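Local coordinates for malonyl CoA-acyl carrier protein transacylase (Staphylococcus aureus, PDB 3IM9) that catalyses transfer of the malonyl group from malonyl-CoA to holo acyl carrier protein, a step of fatty acid biosynthesis, at residues Val235-Asn239 / Asn252-Gln256; Glu226-Ala230 / Thr244-Lys250. All blocks are in the same frame, centred on the assembly; numbering follows the deposited sequence.

In the fold
Along the chain, the loop after helix 215-222 comes first and supplies 226-230. The short strand 234-235 follows, then the turn 235-239, the partner strand 242-243 and helix 246-256. Contact 2 folds 226-230 back onto the start of that helix, closing a loop of 13 residues; contact 1 sets 235-239 against its C-terminal part, across 12 residues. The two cross, because 235-239 lies between the segments of contact 2 and 244-250 between those of contact 1. Their centres are about 12 Å apart, and M253 touches W227 where they meet. Together they tie helix 246-256 to the loops before it, one end in a partly buried contact farther from the chain's centre, the other near the probable active-site residues S97 and H207.

Contact 1: residues Val235-Asn239 / Asn252-Gln256; sequences VQNVN and NMVKQ. With CA (calcium ion), chain B.
Q236 and N252 join their side-chain amides where the turn after strand 234-235 meets the C-terminal part of helix 246-256 in this FabD-type acyltransferase fold; the contact as a whole lies near the probable active site. N252 ND2 donates to Q236 OE1 at 2.9 Å and 163°; the acceptor lies in the amide plane of N252, while the donor sits above the carbonyl plane of Q236. The two amide planes stand 58° apart. The other end of the Q236 amide is also occupied: NE2 lies 3.3 Å from M253 SD and donates to E100. Water 1 bridges the backbones, accepting from V238 N and donating to N252 O.

Van der Waals packing comes from V238, which sets its two methyls against the near side of the helix. Its CG1 presses on the Q256 backbone, 3.3 Å from CA, and its CG2 reaches the N252 amide, 3.4 Å from CG.

Q256 swings its chain away from the backbone N (chi1 -167°) to a calcium ion, which Y101 OH also binds. Q256 OE1 accepts from R122 too, and NE2 donates to the backbone O of S97, the probable active-site serine. The calcium lies 2.6 Å from Q256 OE1 and 2.7 Å from M253 O.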
# COMPACT_ATOMS: atom_id res chain seq x y z
N VAL A 235 -4.04 0.86 11.10
CA VAL A 235 -3.69 -0.57 11.27
C VAL A 235 -2.44 -0.79 10.42
O VAL A 235 -2.51 -0.73 9.20
CB VAL A 235 -4.81 -1.48 10.89
CG1 VAL A 235 -4.44 -2.97 11.16
CG2 VAL A 235 -6.02 -1.13 11.80
N GLN A 236 -1.29 -0.98 11.06
CA GLN A 236 -0.01 -0.97 10.36
C GLN A 236 0.31 -2.31 9.72
O GLN A 236 -0.05 -3.41 10.23
CB GLN A 236 1.15 -0.51 11.25
CG GLN A 236 0.85 0.93 11.67
CD GLN A 236 2.14 1.64 12.14
OE1 GLN A 236 2.49 1.59 13.36
NE2 GLN A 236 2.84 2.29 11.24
N ASN A 237 0.98 -2.24 8.54
CA ASN A 237 1.30 -3.43 7.80
C ASN A 237 2.22 -4.40 8.55
O ASN A 237 2.16 -5.61 8.30
CB ASN A 237 2.03 -3.03 6.48
CG ASN A 237 1.14 -2.44 5.42
OD1 ASN A 237 -0.13 -2.44 5.48
ND2 ASN A 237 1.82 -1.90 4.44
N VAL A 238 3.12 -3.86 9.39
CA VAL A 238 4.19 -4.71 10.03
C VAL A 238 3.53 -5.65 11.03
O VAL A 238 3.90 -6.80 11.12
CB VAL A 238 5.29 -3.85 10.71
CG1 VAL A 238 6.06 -3.12 9.75
CG2 VAL A 238 4.80 -2.83 11.66
N ASN A 239 2.53 -5.14 11.79
CA ASN A 239 2.00 -5.92 12.96
C ASN A 239 0.52 -6.14 12.96
O ASN A 239 0.01 -6.86 13.82
CB ASN A 239 2.45 -5.18 14.30
CG ASN A 239 1.77 -3.80 14.47
OD1 ASN A 239 1.14 -3.27 13.54
ND2 ASN A 239 1.84 -3.20 15.71
N ASN A 252 7.51 1.85 13.03
CA ASN A 252 6.89 0.80 12.19
C ASN A 252 6.94 1.14 10.70
O ASN A 252 6.88 0.19 9.91
CB ASN A 252 5.46 0.59 12.65
CG ASN A 252 5.41 -0.31 13.90
OD1 ASN A 252 6.38 -1.02 14.19
ND2 ASN A 252 4.31 -0.28 14.57
N MET A 253 7.11 2.41 10.35
CA MET A 253 7.30 2.69 8.94
C MET A 253 8.69 2.29 8.50
O MET A 253 8.86 1.96 7.27
CB MET A 253 7.15 4.22 8.68
CG MET A 253 5.64 4.74 8.97
SD MET A 253 4.31 3.62 8.61
CE MET A 253 4.44 3.44 6.77
N VAL A 254 9.71 2.43 9.38
CA VAL A 254 10.99 1.94 8.97
C VAL A 254 10.96 0.36 8.90
O VAL A 254 11.44 -0.23 7.88
CB VAL A 254 12.10 2.38 10.00
CG1 VAL A 254 13.43 1.88 9.49
CG2 VAL A 254 12.06 3.91 10.05
N LYS A 255 10.34 -0.28 9.90
CA LYS A 255 10.28 -1.80 9.87
C LYS A 255 9.49 -2.29 8.66
O LYS A 255 9.78 -3.35 8.13
CB LYS A 255 9.60 -2.34 11.11
CG LYS A 255 10.40 -1.96 12.36
CD LYS A 255 9.74 -2.57 13.59
CE LYS A 255 10.70 -2.27 14.81
NZ LYS A 255 10.12 -2.82 16.10
N GLN A 256 8.52 -1.48 8.22
CA GLN A 256 7.64 -1.86 7.11
C GLN A 256 8.49 -2.19 5.85
O GLN A 256 8.13 -3.09 5.08
CB GLN A 256 6.70 -0.70 6.79
CG GLN A 256 5.53 -1.13 5.85
CD GLN A 256 5.10 0.03 4.94
OE1 GLN A 256 5.92 0.76 4.40
NE2 GLN A 256 3.81 0.18 4.78
CA CA B . 7.85 2.45 4.86
O HOH W 1 3.89 -0.79 9.12

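Contact 2: residues Glu226-Ala230 / Thr244-Lys250; sequences EWRDA and TDKEVIK
D229 OD1 takes the backbone N-H of K246 at 2.8 Å, met nearly along the C-O axis of the carboxylate. This oxygen also lies 4.0 Å from D245 OD2, a proximity of like charges whose repulsion the N-H bond to OD1 would probably offset in part. One residue on, A230 N donates to T244 O at 2.9 Å and 165°, in the carbonyl plane and on a lone pair, and D229 CA adds a CA-H...O contact to the same oxygen. Water 2 accepts from D229 N and, weakly, from K246 NZ.

The bonds gather at the N terminus of helix 246-256. D245 is its N-cap: OD1 accepts from V248 N on the anti side of the carboxylate and, weakly, from E247 N. D229, from the loop after helix 215-222, thus adds a second carboxylate to the first turn, where the helix dipole would probably favour negative charge.

Further along, the extended chain of K250 runs across one face of the W227 indole. In this CH-pi contact CD stands 3.8 Å from the centroid of the five-membered ring, only 3° off its normal, while CB lies over CE3. K250 CG is anti to the backbone N (chi1 178°), which sends the chain across the face toward N223, the partner of its NZ. W227 NE1 donates to I222 O. I249 meets the ring at its edge, with CG2 4.3 Å from CZ3, and its other branch brings CD1 to 4.0 Å from A230 CB.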
# COMPACT_ATOMS: atom_id res chain seq x y z
N GLU A 226 8.04 16.46 10.98
CA GLU A 226 7.37 16.31 12.26
C GLU A 226 6.28 15.26 12.10
O GLU A 226 5.44 15.32 11.22
CB GLU A 226 6.75 17.67 12.64
CG GLU A 226 5.87 17.57 13.85
CD GLU A 226 5.20 18.91 14.17
OE1 GLU A 226 3.93 18.92 14.25
OE2 GLU A 226 5.97 19.93 14.31
N TRP A 227 6.32 14.23 12.94
CA TRP A 227 5.32 13.22 12.98
C TRP A 227 4.38 13.49 14.15
O TRP A 227 4.84 13.83 15.29
CB TRP A 227 5.95 11.84 13.18
CG TRP A 227 6.81 11.45 12.01
CD1 TRP A 227 7.89 12.10 11.52
CD2 TRP A 227 6.57 10.31 11.16
NE1 TRP A 227 8.39 11.41 10.37
CE2 TRP A 227 7.57 10.34 10.16
CE3 TRP A 227 5.61 9.29 11.16
CZ2 TRP A 227 7.65 9.34 9.13
CZ3 TRP A 227 5.71 8.27 10.14
CH2 TRP A 227 6.71 8.35 9.16
N ARG A 228 3.09 13.36 13.93
CA ARG A 228 2.09 13.54 14.96
C ARG A 228 1.38 12.32 15.34
O ARG A 228 1.31 11.35 14.57
CB ARG A 228 1.07 14.62 14.52
CG ARG A 228 1.73 15.98 14.36
CD ARG A 228 0.73 17.01 13.90
NE ARG A 228 0.22 16.69 12.57
CZ ARG A 228 0.85 16.91 11.41
NH1 ARG A 228 2.08 17.47 11.33
NH2 ARG A 228 0.23 16.59 10.29
N ASP A 229 0.72 12.32 16.49
CA ASP A 229 -0.16 11.19 16.83
C ASP A 229 -1.30 11.06 15.81
O ASP A 229 -1.66 12.05 15.17
CB ASP A 229 -0.72 11.35 18.24
CG ASP A 229 0.32 11.14 19.32
OD1 ASP A 229 1.30 10.41 19.06
OD2 ASP A 229 0.17 11.71 20.42
N ALA A 230 -1.87 9.87 15.65
CA ALA A 230 -2.96 9.68 14.67
C ALA A 230 -4.29 10.10 15.34
O ALA A 230 -4.53 9.71 16.53
CB ALA A 230 -3.02 8.18 14.28
N THR A 244 -1.75 4.50 17.28
CA THR A 244 -1.96 5.97 17.25
C THR A 244 -0.75 6.73 17.67
O THR A 244 -0.64 7.93 17.39
CB THR A 244 -3.19 6.41 18.13
OG1 THR A 244 -2.92 5.95 19.46
CG2 THR A 244 -4.48 5.73 17.66
N ASP A 245 0.19 6.09 18.34
CA ASP A 245 1.38 6.79 18.81
C ASP A 245 2.28 7.24 17.66
O ASP A 245 2.57 6.46 16.75
CB ASP A 245 2.18 5.91 19.78
CG ASP A 245 3.19 6.70 20.58
OD1 ASP A 245 4.41 6.45 20.42
OD2 ASP A 245 2.78 7.57 21.38
N LYS A 246 2.73 8.50 17.69
CA LYS A 246 3.63 8.98 16.66
C LYS A 246 4.94 8.22 16.59
O LYS A 246 5.44 7.95 15.46
CB LYS A 246 3.92 10.48 16.77
CG LYS A 246 4.76 10.89 18.08
CD LYS A 246 4.99 12.37 18.31
CE LYS A 246 3.74 13.06 18.83
NZ LYS A 246 3.92 14.54 19.26
N GLU A 247 5.55 7.85 17.75
CA GLU A 247 6.87 7.19 17.74
C GLU A 247 6.69 5.71 17.38
O GLU A 247 7.56 5.12 16.70
CB GLU A 247 7.55 7.25 19.18
CG GLU A 247 8.18 8.60 19.57
CD GLU A 247 9.28 9.15 18.64
OE1 GLU A 247 9.46 10.38 18.64
OE2 GLU A 247 9.97 8.41 17.89
N VAL A 248 5.59 5.09 17.77
CA VAL A 248 5.38 3.73 17.41
C VAL A 248 5.11 3.67 15.87
O VAL A 248 5.68 2.82 15.17
CB VAL A 248 4.22 3.16 18.09
CG1 VAL A 248 3.81 1.78 17.55
CG2 VAL A 248 4.50 3.19 19.68
N ILE A 249 4.28 4.56 15.38
CA ILE A 249 3.97 4.54 13.93
C ILE A 249 5.23 4.80 13.14
O ILE A 249 5.53 4.05 12.15
CB ILE A 249 2.89 5.56 13.66
CG1 ILE A 249 1.57 5.07 14.19
CG2 ILE A 249 2.76 5.88 12.13
CD1 ILE A 249 0.46 6.16 14.17
N LYS A 250 6.04 5.79 13.52
CA LYS A 250 7.24 6.14 12.76
C LYS A 250 8.21 4.94 12.75
O LYS A 250 8.77 4.53 11.70
CB LYS A 250 7.89 7.39 13.37
CG LYS A 250 9.21 7.84 12.68
CD LYS A 250 9.77 9.17 13.35
CE LYS A 250 11.15 9.55 12.75
NZ LYS A 250 11.87 10.57 13.60
O HOH W 2 0.94 14.58 18.37